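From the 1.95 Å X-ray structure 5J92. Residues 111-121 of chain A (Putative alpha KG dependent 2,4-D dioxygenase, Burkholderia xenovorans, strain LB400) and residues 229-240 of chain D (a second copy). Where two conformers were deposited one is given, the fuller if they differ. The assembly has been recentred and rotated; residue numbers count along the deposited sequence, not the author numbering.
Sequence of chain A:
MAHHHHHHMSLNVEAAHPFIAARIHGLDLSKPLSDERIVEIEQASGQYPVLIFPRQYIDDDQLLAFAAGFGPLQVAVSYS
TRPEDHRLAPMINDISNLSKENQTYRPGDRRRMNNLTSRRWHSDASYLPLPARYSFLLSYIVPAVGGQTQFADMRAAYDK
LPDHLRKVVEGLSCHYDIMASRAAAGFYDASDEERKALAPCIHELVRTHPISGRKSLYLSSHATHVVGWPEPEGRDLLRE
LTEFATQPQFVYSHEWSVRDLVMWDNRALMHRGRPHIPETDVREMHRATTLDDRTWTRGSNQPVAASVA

Chain A 111-121: RRMNNLTSRRW
Chain D 229-240: WPEPEGRDLLRE

Buried acidic side chains at a protein–protein contact are commonly paid for by arginines, and the rotamers record how the payment is made. Here two copies of one dioxygenase pack the chain A helix that enters this stretch at Arg A111 and runs past Leu A116 beside helix 231-240 of chain D. The axes run nearly parallel, 15° apart and 10.6 Å at closest approach, with Leu A116 CA 7.0 Å from Asp D236 CA. Chain D enters its helix from Pro D230 at the N-cap (phi/psi -57/145); chain A passes into a type I turn, Thr A117 to Arg A120, where Arg A120 turns extended (-101/140).

Arg A112 points toward chain D and is stretched out, t at chi1 to chi3 with chi4 at -108°, so its guanidinium meets the Glu D233 carboxylate edge-on. The salt bridge is bidentate: Arg A112 NE to Glu D233 OE2 is 2.7 Å and Arg A112 NH2 to Glu D233 OE1 is 2.9 Å, both nearly linear. Glu D233 leaves its backbone sideways, and its m, p rotamer brings the carboxylate nearer.

Between the charged pairs lies Leu A116 (m, t), whose CD1 rests 3.7 Å from Pro D232 CB.

Buried Asp D236, chi1 t, gathers three arginines. Arg A119 (m, t, t, chi4 -177°) meets Asp D236 edge-on in a salt bridge, NH1 to Asp D236 OD2 2.8 Å. From its own helix, Arg D239 (t, t, p, chi4 74°) folds back, placing NE 3.0 Å from Asp D236 OD1; its guanidinium face lies against Arg A119, NH2 to CB 3.9 Å. Arg A120 (m, chi2 off-well at 145°, t, chi4 92°) gives only a weak bond, NH1 to Asp D236 OD1 3.3 Å, while the same NH1 makes a weak bond to Leu A116 O at 2.8 Å. The shared carboxylate offsets the like charges of Arg A120 NH1 and Arg D239 NE, 4.2 Å apart.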

# COMPACT_ATOMS: atom_id res chain seq x y z
N ARG A 111 6.81 19.26 -12.93
CA ARG A 111 7.53 18.05 -13.27
C ARG A 111 7.82 17.24 -12.01
O ARG A 111 7.65 16.01 -12.00
CB ARG A 111 8.83 18.39 -14.00
N ARG A 112 8.24 17.92 -10.95
CA ARG A 112 8.45 17.28 -9.66
C ARG A 112 7.17 16.63 -9.15
O ARG A 112 7.18 15.49 -8.69
CB ARG A 112 8.97 18.31 -8.66
CG ARG A 112 9.04 17.83 -7.22
CD ARG A 112 9.70 18.91 -6.35
NE ARG A 112 9.54 18.67 -4.92
CZ ARG A 112 8.74 19.38 -4.13
NH1 ARG A 112 8.03 20.37 -4.64
NH2 ARG A 112 8.66 19.11 -2.84
N MET A 113 6.05 17.35 -9.23
CA MET A 113 4.81 16.80 -8.71
C MET A 113 4.36 15.59 -9.52
O MET A 113 4.00 14.56 -8.96
CB MET A 113 3.71 17.86 -8.70
CG MET A 113 2.42 17.30 -8.16
SD MET A 113 1.13 18.54 -8.10
CE MET A 113 0.89 18.81 -9.86
N ASN A 114 4.37 15.71 -10.85
CA ASN A 114 3.94 14.60 -11.68
C ASN A 114 4.84 13.39 -11.49
O ASN A 114 4.36 12.25 -11.47
CB ASN A 114 3.90 15.01 -13.15
CG ASN A 114 2.87 16.07 -13.41
OD1 ASN A 114 1.94 16.24 -12.62
ND2 ASN A 114 3.04 16.80 -14.51
N ASN A 115 6.14 13.62 -11.32
CA ASN A 115 7.06 12.50 -11.15
C ASN A 115 6.73 11.69 -9.90
O ASN A 115 6.67 10.46 -9.95
CB ASN A 115 8.50 13.02 -11.12
CG ASN A 115 9.52 11.90 -10.96
OD1 ASN A 115 9.67 11.05 -11.84
ND2 ASN A 115 10.22 11.90 -9.83
N LEU A 116 6.46 12.38 -8.78
CA LEU A 116 6.19 11.70 -7.52
C LEU A 116 4.79 11.11 -7.47
O LEU A 116 4.60 10.01 -6.94
CB LEU A 116 6.40 12.67 -6.35
CG LEU A 116 7.85 13.10 -6.13
CD1 LEU A 116 7.97 14.07 -4.96
CD2 LEU A 116 8.74 11.88 -5.93
N THR A 117 3.77 11.83 -7.96
CA THR A 117 2.43 11.27 -7.91
C THR A 117 2.28 10.08 -8.84
O THR A 117 1.47 9.18 -8.58
CB THR A 117 1.38 12.33 -8.24
OG1 THR A 117 1.57 12.78 -9.59
CG2 THR A 117 1.53 13.50 -7.28
N SER A 118 3.07 10.03 -9.93
CA SER A 118 3.00 8.89 -10.83
C SER A 118 3.63 7.63 -10.24
O SER A 118 3.47 6.55 -10.83
CB SER A 118 3.67 9.23 -12.17
OG SER A 118 2.80 9.99 -12.97
N ARG A 119 4.32 7.74 -9.10
CA ARG A 119 4.83 6.55 -8.43
C ARG A 119 3.75 5.83 -7.63
O ARG A 119 4.01 4.74 -7.10
CB ARG A 119 6.00 6.91 -7.51
CG ARG A 119 7.21 7.43 -8.26
CD ARG A 119 8.31 7.87 -7.31
NE ARG A 119 9.50 8.26 -8.06
CZ ARG A 119 10.64 8.63 -7.49
NH1 ARG A 119 10.75 8.66 -6.17
NH2 ARG A 119 11.67 8.97 -8.26
N ARG A 120 2.56 6.41 -7.55
CA ARG A 120 1.40 5.79 -6.92
C ARG A 120 0.49 5.22 -7.99
O ARG A 120 0.30 5.82 -9.06
CB ARG A 120 0.67 6.82 -6.04
CG ARG A 120 1.50 7.23 -4.80
CD ARG A 120 1.33 8.69 -4.40
NE ARG A 120 2.06 9.02 -3.18
CZ ARG A 120 3.31 9.49 -3.14
NH1 ARG A 120 3.99 9.70 -4.26
NH2 ARG A 120 3.89 9.77 -1.98
N TRP A 121 -0.07 4.03 -7.72
CA TRP A 121 -0.96 3.37 -8.68
C TRP A 121 -2.14 4.26 -9.05
O TRP A 121 -2.87 4.74 -8.17
CB TRP A 121 -1.49 2.06 -8.11
CG TRP A 121 -0.51 0.95 -7.96
CD1 TRP A 121 0.06 0.51 -6.80
CD2 TRP A 121 0.01 0.10 -9.01
NE1 TRP A 121 0.90 -0.56 -7.06
CE2 TRP A 121 0.88 -0.82 -8.41
CE3 TRP A 121 -0.20 0.04 -10.39
CZ2 TRP A 121 1.56 -1.80 -9.14
CZ3 TRP A 121 0.48 -0.94 -11.13
CH2 TRP A 121 1.34 -1.84 -10.50
N TRP D 229 12.76 17.50 5.50
CA TRP D 229 12.59 17.30 4.08
C TRP D 229 11.30 17.95 3.62
O TRP D 229 10.34 18.01 4.39
CB TRP D 229 12.52 15.81 3.69
CG TRP D 229 13.78 15.06 3.69
CD1 TRP D 229 14.95 15.38 4.32
CD2 TRP D 229 14.02 13.84 2.98
NE1 TRP D 229 15.90 14.41 4.07
CE2 TRP D 229 15.35 13.46 3.24
CE3 TRP D 229 13.23 13.02 2.16
CZ2 TRP D 229 15.92 12.31 2.70
CZ3 TRP D 229 13.80 11.86 1.63
CH2 TRP D 229 15.13 11.52 1.90
N PRO D 230 11.22 18.39 2.37
CA PRO D 230 9.92 18.77 1.82
C PRO D 230 8.96 17.59 1.93
O PRO D 230 9.37 16.43 1.86
CB PRO D 230 10.22 19.11 0.36
CG PRO D 230 11.70 19.36 0.32
CD PRO D 230 12.30 18.45 1.36
N GLU D 231 7.69 17.90 2.18
CA GLU D 231 6.71 16.83 2.43
C GLU D 231 6.65 15.80 1.31
O GLU D 231 6.67 14.60 1.60
CB GLU D 231 5.31 17.43 2.67
CG GLU D 231 5.15 18.18 3.97
CD GLU D 231 3.73 18.09 4.52
OE1 GLU D 231 2.97 17.19 4.11
OE2 GLU D 231 3.37 18.93 5.37
N PRO D 232 6.57 16.19 0.03
CA PRO D 232 6.42 15.15 -1.01
C PRO D 232 7.56 14.15 -1.04
O PRO D 232 7.31 12.94 -1.15
CB PRO D 232 6.32 15.96 -2.30
CG PRO D 232 5.81 17.28 -1.88
CD PRO D 232 6.47 17.54 -0.56
N GLU D 233 8.82 14.61 -0.96
CA GLU D 233 9.94 13.67 -0.98
C GLU D 233 9.91 12.77 0.25
O GLU D 233 10.22 11.57 0.17
CB GLU D 233 11.27 14.43 -1.06
CG GLU D 233 11.60 14.93 -2.45
CD GLU D 233 10.77 16.13 -2.89
OE1 GLU D 233 10.07 16.74 -2.04
OE2 GLU D 233 10.84 16.47 -4.09
N GLY D 234 9.52 13.32 1.40
CA GLY D 234 9.42 12.50 2.61
C GLY D 234 8.30 11.48 2.52
O GLY D 234 8.48 10.31 2.88
N ARG D 235 7.13 11.91 2.04
CA ARG D 235 6.03 10.97 1.88
C ARG D 235 6.40 9.86 0.92
O ARG D 235 6.02 8.69 1.13
CB ARG D 235 4.77 11.68 1.40
CG ARG D 235 4.18 12.62 2.41
CD ARG D 235 2.76 13.00 2.07
NE ARG D 235 2.21 13.79 3.16
CZ ARG D 235 1.46 13.30 4.15
NH1 ARG D 235 1.13 12.01 4.18
NH2 ARG D 235 1.03 14.13 5.09
N ASP D 236 7.12 10.20 -0.15
CA ASP D 236 7.45 9.18 -1.14
C ASP D 236 8.44 8.16 -0.60
O ASP D 236 8.34 6.96 -0.92
CB ASP D 236 8.00 9.81 -2.41
CG ASP D 236 8.07 8.82 -3.54
OD1 ASP D 236 7.00 8.41 -4.04
OD2 ASP D 236 9.20 8.44 -3.90
N LEU D 237 9.41 8.60 0.21
CA LEU D 237 10.34 7.66 0.83
C LEU D 237 9.61 6.70 1.76
O LEU D 237 9.85 5.48 1.72
CB LEU D 237 11.43 8.40 1.60
CG LEU D 237 12.39 7.49 2.38
CD1 LEU D 237 13.25 6.63 1.43
CD2 LEU D 237 13.26 8.29 3.33
N LEU D 238 8.71 7.23 2.59
CA LEU D 238 7.99 6.36 3.51
C LEU D 238 7.09 5.38 2.76
O LEU D 238 6.90 4.24 3.22
CB LEU D 238 7.19 7.20 4.51
CG LEU D 238 8.06 8.01 5.47
CD1 LEU D 238 7.19 8.75 6.46
CD2 LEU D 238 9.05 7.09 6.20
N ARG D 239 6.52 5.82 1.63
CA ARG D 239 5.72 4.94 0.78
C ARG D 239 6.56 3.78 0.25
O ARG D 239 6.14 2.62 0.30
CB ARG D 239 5.12 5.74 -0.39
CG ARG D 239 4.35 4.86 -1.38
CD ARG D 239 4.25 5.49 -2.78
NE ARG D 239 5.55 5.86 -3.35
CZ ARG D 239 6.43 4.99 -3.83
NH1 ARG D 239 6.17 3.68 -3.79
NH2 ARG D 239 7.59 5.43 -4.32
N GLU D 240 7.74 4.10 -0.28
CA GLU D 240 8.63 3.07 -0.82
C GLU D 240 9.09 2.11 0.28
O GLU D 240 9.04 0.89 0.10
CB GLU D 240 9.83 3.74 -1.50
CG GLU D 240 10.81 2.79 -2.20
CD GLU D 240 10.29 2.26 -3.54
OE1 GLU D 240 9.24 2.76 -4.02
OE2 GLU D 240 10.93 1.34 -4.10